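Local coordinates for protein ATPase associated with various cellular activities, AAA_5 (Staphylothermus marinus, PDB 6N0S) that probably binds and hydrolyses ATP as the whole McrB protein, of which this chain is the N-terminal EVE-like domain, resembling PUA-like RNA-binding proteins, at residues W92-F103 against I113-I124. Residues are numbered along the deposited sequence; the frame is centred on the assembly and turned at random.
Sequences WPEIKKVLRKIF and IDQYFIAIRRII
F117 is the knob of this helix pair: its ring pushes from helix 110-124 into a hollow on helix 92-105 walled by W92, K96, L99 and R100. CG of K96 lies squarely over one face, 4.1 Å from the centre of the F117 ring, a CH-pi contact, while CB of L99 and NH2 of R100 sit at the ring's edge. The floor is backbone, with F117 CZ 3.6 Å from K96 O. Beyond the knob, W92 swings CG anti to its own N (chi1 169°) and reaches across: CH2 meets F117 CD1, the two rings set obliquely, and W92 CZ2 rides on R121 CG at 3.8 Å. At the other end of the groove I113 packs against F103, its CD1 3.6 Å from F103 CB. There F103 turns an edge to the face of Y116, whose OH hydrogen-bonds W32 on strand 30-34. On the flank of the knob R100, bent at chi3, lays its guanidinium over I113 CG2 and grips one oxygen of D114: R100 NH2 reaches D114 OD1 at 2.7 Å in a bent bond, using the oxygen's anti lone pair and tilted from the guanidinium plane, while NH1 adds a weak bond. A leucine in place of R100 would probably leave the D114 carboxylate without its charged mate and I113 CG2 without its flat cover. Segments 92-103 and 113-124 run roughly antiparallel (145°), a helical hairpin beside strands 30-34 and 132-136 of this EVE-like domain. Aromatic and aliphatic inside, with a salt bridge at its flank, the contact probably rests largely on apolar burial, the charge pair adding a polar tie.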
ATOM      1  N   TRP A  92      15.396   3.981  -8.182  1.00 38.47           N
ATOM      2  CA  TRP A  92      14.485   3.105  -8.919  1.00 36.58           C
ATOM      3  C   TRP A  92      15.151   1.787  -9.282  1.00 41.02           C
ATOM      4  O   TRP A  92      14.555   0.721  -9.032  1.00 37.03           O
ATOM      5  CB  TRP A  92      13.980   3.870 -10.145  1.00 41.56           C
ATOM      6  CG  TRP A  92      13.229   3.072 -11.166  1.00 42.95           C
ATOM      7  CD1 TRP A  92      13.554   2.918 -12.487  1.00 41.91           C
ATOM      8  CD2 TRP A  92      12.008   2.351 -10.967  1.00 45.55           C
ATOM      9  NE1 TRP A  92      12.611   2.149 -13.123  1.00 39.60           N
ATOM     10  CE2 TRP A  92      11.653   1.783 -12.217  1.00 41.76           C
ATOM     11  CE3 TRP A  92      11.182   2.126  -9.855  1.00 37.10           C
ATOM     12  CZ2 TRP A  92      10.516   1.018 -12.389  1.00 36.85           C
ATOM     13  CZ3 TRP A  92      10.050   1.356 -10.025  1.00 52.19           C
ATOM     14  CH2 TRP A  92       9.735   0.788 -11.291  1.00 43.72           C
ATOM     15  N   PRO A  93      16.365   1.758  -9.818  1.00 44.88           N
ATOM     16  CA  PRO A  93      16.969   0.451 -10.105  1.00 41.59           C
ATOM     17  C   PRO A  93      17.167  -0.368  -8.850  1.00 39.83           C
ATOM     18  O   PRO A  93      16.951  -1.581  -8.867  1.00 35.27           O
ATOM     19  CB  PRO A  93      18.283   0.817 -10.811  1.00 45.85           C
ATOM     20  CG  PRO A  93      18.088   2.218 -11.300  1.00 48.73           C
ATOM     21  CD  PRO A  93      17.193   2.878 -10.307  1.00 42.14           C
ATOM     22  N   GLU A  94      17.518   0.273  -7.738  1.00 37.16           N
ATOM     23  CA  GLU A  94      17.757  -0.450  -6.492  1.00 36.48           C
ATOM     24  C   GLU A  94      16.470  -1.077  -5.967  1.00 38.70           C
ATOM     25  O   GLU A  94      16.457  -2.231  -5.538  1.00 40.69           O
ATOM     26  CB  GLU A  94      18.327   0.506  -5.429  1.00 45.28           C
ATOM     27  CG  GLU A  94      19.742   0.974  -5.652  1.00 46.16           C
ATOM     28  CD  GLU A  94      20.098   2.206  -4.794  1.00 53.21           C
ATOM     29  OE1 GLU A  94      19.308   2.615  -3.906  1.00 48.03           O
ATOM     30  OE2 GLU A  94      21.175   2.780  -5.030  1.00 52.55           O
ATOM     31  N   ILE A  95      15.380  -0.305  -5.922  1.00 43.22           N
ATOM     32  CA  ILE A  95      14.182  -0.873  -5.310  1.00 38.88           C
ATOM     33  C   ILE A  95      13.566  -1.934  -6.220  1.00 34.03           C
ATOM     34  O   ILE A  95      13.001  -2.908  -5.731  1.00 37.79           O
ATOM     35  CB  ILE A  95      13.174   0.228  -4.929  1.00 35.02           C
ATOM     36  CG1 ILE A  95      12.157  -0.328  -3.918  1.00 37.81           C
ATOM     37  CG2 ILE A  95      12.460   0.794  -6.147  1.00 31.08           C
ATOM     38  CD1 ILE A  95      11.293   0.709  -3.313  1.00 38.08           C
ATOM     39  N   LYS A  96      13.646  -1.757  -7.542  1.00 38.64           N
ATOM     40  CA  LYS A  96      13.248  -2.817  -8.497  1.00 38.02           C
ATOM     41  C   LYS A  96      13.886  -4.157  -8.170  1.00 40.62           C
ATOM     42  O   LYS A  96      13.257  -5.215  -8.284  1.00 37.08           O
ATOM     43  CB  LYS A  96      13.709  -2.482  -9.902  1.00 42.98           C
ATOM     44  CG  LYS A  96      12.896  -1.613 -10.706  1.00 44.77           C
ATOM     45  CD  LYS A  96      13.740  -1.321 -11.942  1.00 37.82           C
ATOM     46  CE  LYS A  96      12.990  -1.657 -13.217  1.00 46.63           C
ATOM     47  NZ  LYS A  96      12.939  -3.112 -13.433  1.00 46.07           N
ATOM     48  N   LYS A  97      15.179  -4.127  -7.872  1.00 43.12           N
ATOM     49  CA  LYS A  97      15.912  -5.349  -7.614  1.00 40.10           C
ATOM     50  C   LYS A  97      15.499  -5.950  -6.278  1.00 41.52           C
ATOM     51  O   LYS A  97      15.381  -7.169  -6.145  1.00 38.71           O
ATOM     52  CB  LYS A  97      17.410  -5.024  -7.685  1.00 44.65           C
ATOM     53  CG  LYS A  97      18.346  -6.170  -7.475  1.00 45.94           C
ATOM     54  CD  LYS A  97      19.801  -5.707  -7.647  1.00 48.81           C
ATOM     55  CE  LYS A  97      20.790  -6.846  -7.420  1.00 50.55           C
ATOM     56  NZ  LYS A  97      20.768  -7.843  -8.564  1.00 69.40           N
ATOM     57  N   VAL A  98      15.241  -5.114  -5.277  1.00 42.14           N
ATOM     58  CA  VAL A  98      14.775  -5.622  -3.985  1.00 36.51           C
ATOM     59  C   VAL A  98      13.379  -6.214  -4.110  1.00 38.46           C
ATOM     60  O   VAL A  98      13.079  -7.279  -3.553  1.00 37.91           O
ATOM     61  CB  VAL A  98      14.804  -4.494  -2.939  1.00 42.39           C
ATOM     62  CG1 VAL A  98      14.102  -4.943  -1.673  1.00 47.51           C
ATOM     63  CG2 VAL A  98      16.239  -4.037  -2.674  1.00 47.84           C
ATOM     64  N   LEU A  99      12.481  -5.503  -4.799  1.00 35.86           N
ATOM     65  CA  LEU A  99      11.116  -6.013  -4.973  1.00 34.18           C
ATOM     66  C   LEU A  99      11.093  -7.283  -5.812  1.00 34.89           C
ATOM     67  O   LEU A  99      10.324  -8.212  -5.519  1.00 35.56           O
ATOM     68  CB  LEU A  99      10.241  -4.956  -5.626  1.00 28.72           C
ATOM     69  CG  LEU A  99      10.050  -3.670  -4.798  1.00 32.44           C
ATOM     70  CD1 LEU A  99       9.387  -2.554  -5.639  1.00 35.15           C
ATOM     71  CD2 LEU A  99       9.222  -4.015  -3.600  1.00 34.65           C
ATOM     72  N   ARG A 100      11.888  -7.337  -6.883  1.00 39.13           N
ATOM     73  CA  ARG A 100      11.891  -8.558  -7.710  1.00 34.77           C
ATOM     74  C   ARG A 100      12.268  -9.778  -6.875  1.00 34.29           C
ATOM     75  O   ARG A 100      11.649 -10.849  -6.990  1.00 42.33           O
ATOM     76  CB  ARG A 100      12.856  -8.395  -8.893  1.00 38.80           C
ATOM     77  CG  ARG A 100      13.049  -9.702  -9.778  1.00 39.11           C
ATOM     78  CD  ARG A 100      13.854  -9.426 -11.079  1.00 36.21           C
ATOM     79  NE  ARG A 100      13.178  -8.511 -11.994  1.00 31.43           N
ATOM     80  CZ  ARG A 100      12.279  -8.843 -12.908  1.00 38.07           C
ATOM     81  NH1 ARG A 100      11.918 -10.113 -13.095  1.00 39.35           N
ATOM     82  NH2 ARG A 100      11.736  -7.879 -13.643  1.00 41.90           N
ATOM     83  N   LYS A 101      13.285  -9.641  -6.021  1.00 42.05           N
ATOM     84  CA  LYS A 101      13.647 -10.739  -5.134  1.00 40.85           C
ATOM     85  C   LYS A 101      12.500 -11.094  -4.204  1.00 42.33           C
ATOM     86  O   LYS A 101      12.165 -12.272  -4.035  1.00 43.44           O
ATOM     87  CB  LYS A 101      14.908 -10.385  -4.346  1.00 50.63           C
ATOM     88  CG  LYS A 101      15.232 -11.362  -3.228  1.00 57.59           C
ATOM     89  CD  LYS A 101      16.628 -11.094  -2.665  1.00 63.80           C
ATOM     90  CE  LYS A 101      16.809 -11.691  -1.279  1.00 68.28           C
ATOM     91  NZ  LYS A 101      16.333 -13.110  -1.214  1.00 75.39           N
ATOM     92  N   ILE A 102      11.868 -10.096  -3.590  1.00 47.44           N
ATOM     93  CA  ILE A 102      10.763 -10.408  -2.687  1.00 43.02           C
ATOM     94  C   ILE A 102       9.637 -11.105  -3.443  1.00 39.72           C
ATOM     95  O   ILE A 102       9.050 -12.080  -2.954  1.00 41.63           O
ATOM     96  CB  ILE A 102      10.270  -9.136  -1.977  1.00 39.56           C
ATOM     97  CG1 ILE A 102      11.327  -8.642  -1.007  1.00 45.11           C
ATOM     98  CG2 ILE A 102       9.016  -9.437  -1.208  1.00 44.82           C
ATOM     99  CD1 ILE A 102      11.171  -7.184  -0.579  1.00 45.63           C
ATOM    100  N   PHE A 103       9.285 -10.604  -4.631  1.00 37.13           N
ATOM    101  CA  PHE A 103       8.156 -11.195  -5.336  1.00 41.44           C
ATOM    102  C   PHE A 103       8.488 -12.629  -5.799  1.00 38.56           C
ATOM    103  O   PHE A 103       7.647 -13.532  -5.691  1.00 36.04           O
ATOM    104  CB  PHE A 103       7.743 -10.293  -6.516  1.00 41.52           C
ATOM    105  CG  PHE A 103       7.180  -8.913  -6.127  1.00 40.11           C
ATOM    106  CD1 PHE A 103       6.858  -8.571  -4.816  1.00 39.44           C
ATOM    107  CD2 PHE A 103       6.960  -7.970  -7.116  1.00 38.86           C
ATOM    108  CE1 PHE A 103       6.345  -7.293  -4.510  1.00 38.92           C
ATOM    109  CE2 PHE A 103       6.447  -6.717  -6.825  1.00 40.54           C
ATOM    110  CZ  PHE A 103       6.133  -6.380  -5.526  1.00 34.06           C
ATOM    111  N   ILE A 113       6.385 -10.229 -12.918  1.00 35.81           N
ATOM    112  CA  ILE A 113       7.173  -9.139 -12.348  1.00 35.21           C
ATOM    113  C   ILE A 113       7.648  -8.187 -13.451  1.00 41.55           C
ATOM    114  O   ILE A 113       7.553  -6.964 -13.312  1.00 35.19           O
ATOM    115  CB  ILE A 113       8.349  -9.706 -11.536  1.00 35.49           C
ATOM    116  CG1 ILE A 113       7.831 -10.583 -10.408  1.00 31.26           C
ATOM    117  CG2 ILE A 113       9.193  -8.598 -10.962  1.00 39.06           C
ATOM    118  CD1 ILE A 113       8.954 -11.388  -9.678  1.00 35.83           C
ATOM    119  N   ASP A 114       8.175  -8.726 -14.560  1.00 35.20           N
ATOM    120  CA  ASP A 114       8.548  -7.856 -15.674  1.00 36.40           C
ATOM    121  C   ASP A 114       7.361  -6.959 -16.063  1.00 36.42           C
ATOM    122  O   ASP A 114       7.506  -5.743 -16.231  1.00 34.98           O
ATOM    123  CB  ASP A 114       9.014  -8.659 -16.907  1.00 38.17           C
ATOM    124  CG  ASP A 114      10.247  -9.568 -16.685  1.00 43.64           C
ATOM    125  OD1 ASP A 114      11.070  -9.337 -15.773  1.00 43.42           O
ATOM    126  OD2 ASP A 114      10.427 -10.514 -17.524  1.00 40.09           O
ATOM    127  N   GLN A 115       6.167  -7.546 -16.191  1.00 36.27           N
ATOM    128  CA  GLN A 115       4.994  -6.770 -16.581  1.00 36.40           C
ATOM    129  C   GLN A 115       4.618  -5.742 -15.525  1.00 35.38           C
ATOM    130  O   GLN A 115       4.121  -4.676 -15.872  1.00 34.57           O
ATOM    131  CB  GLN A 115       3.808  -7.683 -16.834  1.00 39.69           C
ATOM    132  CG  GLN A 115       3.943  -8.535 -18.114  1.00 40.56           C
ATOM    133  CD  GLN A 115       3.190  -9.845 -18.044  1.00 46.10           C
ATOM    134  OE1 GLN A 115       2.169  -9.958 -17.371  1.00 56.56           O
ATOM    135  NE2 GLN A 115       3.698 -10.855 -18.741  1.00 50.56           N
ATOM    136  N   TYR A 116       4.812  -6.063 -14.243  1.00 34.80           N
ATOM    137  CA  TYR A 116       4.481  -5.133 -13.170  1.00 37.68           C
ATOM    138  C   TYR A 116       5.298  -3.862 -13.308  1.00 34.00           C
ATOM    139  O   TYR A 116       4.749  -2.755 -13.326  1.00 37.08           O
ATOM    140  CB  TYR A 116       4.708  -5.837 -11.829  1.00 37.10           C
ATOM    141  CG  TYR A 116       4.550  -5.012 -10.575  1.00 35.34           C
ATOM    142  CD1 TYR A 116       3.299  -4.705 -10.048  1.00 38.50           C
ATOM    143  CD2 TYR A 116       5.662  -4.577  -9.899  1.00 36.85           C
ATOM    144  CE1 TYR A 116       3.184  -3.962  -8.872  1.00 36.02           C
ATOM    145  CE2 TYR A 116       5.571  -3.859  -8.758  1.00 39.22           C
ATOM    146  CZ  TYR A 116       4.338  -3.539  -8.240  1.00 33.42           C
ATOM    147  OH  TYR A 116       4.357  -2.807  -7.088  1.00 44.01           O
ATOM    148  N   PHE A 117       6.616  -4.001 -13.467  1.00 35.63           N
ATOM    149  CA  PHE A 117       7.481  -2.834 -13.511  1.00 34.68           C
ATOM    150  C   PHE A 117       7.242  -1.989 -14.754  1.00 38.66           C
ATOM    151  O   PHE A 117       7.274  -0.750 -14.682  1.00 37.72           O
ATOM    152  CB  PHE A 117       8.938  -3.279 -13.412  1.00 32.88           C
ATOM    153  CG  PHE A 117       9.316  -3.749 -12.042  1.00 37.63           C
ATOM    154  CD1 PHE A 117       8.971  -2.991 -10.931  1.00 44.63           C
ATOM    155  CD2 PHE A 117       9.996  -4.919 -11.854  1.00 40.50           C
ATOM    156  CE1 PHE A 117       9.300  -3.414  -9.660  1.00 43.79           C
ATOM    157  CE2 PHE A 117      10.335  -5.334 -10.593  1.00 46.33           C
ATOM    158  CZ  PHE A 117       9.972  -4.564  -9.487  1.00 41.58           C
ATOM    159  N   ILE A 118       6.975  -2.630 -15.891  1.00 38.63           N
ATOM    160  CA  ILE A 118       6.665  -1.898 -17.119  1.00 42.50           C
ATOM    161  C   ILE A 118       5.407  -1.073 -16.930  1.00 40.59           C
ATOM    162  O   ILE A 118       5.318   0.073 -17.394  1.00 35.77           O
ATOM    163  CB  ILE A 118       6.515  -2.870 -18.311  1.00 35.57           C
ATOM    164  CG1 ILE A 118       7.815  -3.015 -19.060  1.00 44.46           C
ATOM    165  CG2 ILE A 118       5.527  -2.375 -19.342  1.00 48.77           C
ATOM    166  CD1 ILE A 118       8.779  -3.726 -18.341  1.00 46.06           C
ATOM    167  N   ALA A 119       4.407  -1.645 -16.263  1.00 39.95           N
ATOM    168  CA  ALA A 119       3.169  -0.910 -16.017  1.00 41.75           C
ATOM    169  C   ALA A 119       3.400   0.267 -15.075  1.00 36.66           C
ATOM    170  O   ALA A 119       2.950   1.384 -15.342  1.00 37.25           O
ATOM    171  CB  ALA A 119       2.118  -1.861 -15.448  1.00 44.47           C
ATOM    172  N   ILE A 120       4.113   0.039 -13.974  1.00 40.08           N
ATOM    173  CA  ILE A 120       4.408   1.117 -13.032  1.00 43.27           C
ATOM    174  C   ILE A 120       5.210   2.218 -13.715  1.00 43.37           C
ATOM    175  O   ILE A 120       4.924   3.412 -13.563  1.00 38.31           O
ATOM    176  CB  ILE A 120       5.172   0.572 -11.809  1.00 38.13           C
ATOM    177  CG1 ILE A 120       4.327  -0.428 -11.010  1.00 45.12           C
ATOM    178  CG2 ILE A 120       5.588   1.720 -10.903  1.00 52.97           C
ATOM    179  CD1 ILE A 120       2.942   0.054 -10.650  1.00 55.40           C
ATOM    180  N   ARG A 121       6.252   1.832 -14.457  1.00 43.69           N
ATOM    181  CA  ARG A 121       7.189   2.822 -14.984  1.00 43.81           C
ATOM    182  C   ARG A 121       6.512   3.734 -15.994  1.00 44.14           C
ATOM    183  O   ARG A 121       6.841   4.921 -16.079  1.00 55.69           O
ATOM    184  CB  ARG A 121       8.399   2.132 -15.621  1.00 45.53           C
ATOM    185  CG  ARG A 121       9.669   2.973 -15.509  1.00 48.96           C
ATOM    186  CD  ARG A 121      10.375   3.130 -16.855  1.00 56.49           C
ATOM    187  NE  ARG A 121      10.170   4.457 -17.447  1.00 67.25           N
ATOM    188  CZ  ARG A 121       9.285   4.730 -18.410  1.00 70.08           C
ATOM    189  NH1 ARG A 121       9.185   5.971 -18.873  1.00 68.17           N
ATOM    190  NH2 ARG A 121       8.494   3.776 -18.910  1.00 65.85           N
ATOM    191  N   ARG A 122       5.561   3.201 -16.759  1.00 41.66           N
ATOM    192  CA  ARG A 122       4.708   4.036 -17.600  1.00 48.38           C
ATOM    193  C   ARG A 122       4.149   5.227 -16.832  1.00 45.97           C
ATOM    194  O   ARG A 122       3.982   6.319 -17.387  1.00 46.21           O
ATOM    195  CB  ARG A 122       3.532   3.226 -18.142  1.00 40.60           C
ATOM    196  CG  ARG A 122       3.861   2.256 -19.224  1.00 54.48           C
ATOM    197  CD  ARG A 122       2.597   1.670 -19.758  1.00 50.35           C
ATOM    198  NE  ARG A 122       1.842   2.686 -20.479  1.00 68.11           N
ATOM    199  CZ  ARG A 122       2.117   3.091 -21.719  1.00 68.67           C
ATOM    200  NH1 ARG A 122       3.136   2.560 -22.408  1.00 68.06           N
ATOM    201  NH2 ARG A 122       1.362   4.026 -22.274  1.00 60.60           N
ATOM    202  N   ILE A 123       3.822   5.028 -15.557  1.00 43.69           N
ATOM    203  CA  ILE A 123       3.020   5.987 -14.819  1.00 45.02           C
ATOM    204  C   ILE A 123       3.872   6.954 -14.003  1.00 45.97           C
ATOM    205  O   ILE A 123       3.567   8.149 -13.944  1.00 47.55           O
ATOM    206  CB  ILE A 123       2.015   5.208 -13.948  1.00 44.35           C
ATOM    207  CG1 ILE A 123       0.969   4.601 -14.869  1.00 50.00           C
ATOM    208  CG2 ILE A 123       1.317   6.111 -12.925  1.00 51.47           C
ATOM    209  CD1 ILE A 123       0.220   3.521 -14.245  1.00 58.30           C
ATOM    210  N   ILE A 124       4.935   6.486 -13.355  1.00 43.92           N
ATOM    211  CA  ILE A 124       5.676   7.353 -12.441  1.00 44.08           C
ATOM    212  C   ILE A 124       6.949   7.956 -13.033  1.00 48.20           C
ATOM    213  O   ILE A 124       7.418   8.988 -12.520  1.00 52.54           O
ATOM    214  CB  ILE A 124       6.009   6.642 -11.109  1.00 40.66           C
ATOM    215  CG1 ILE A 124       6.864   5.404 -11.310  1.00 49.14           C
ATOM    216  CG2 ILE A 124       4.734   6.294 -10.373  1.00 46.90           C
ATOM    217  CD1 ILE A 124       7.281   4.766 -10.007  1.00 44.61           C
TER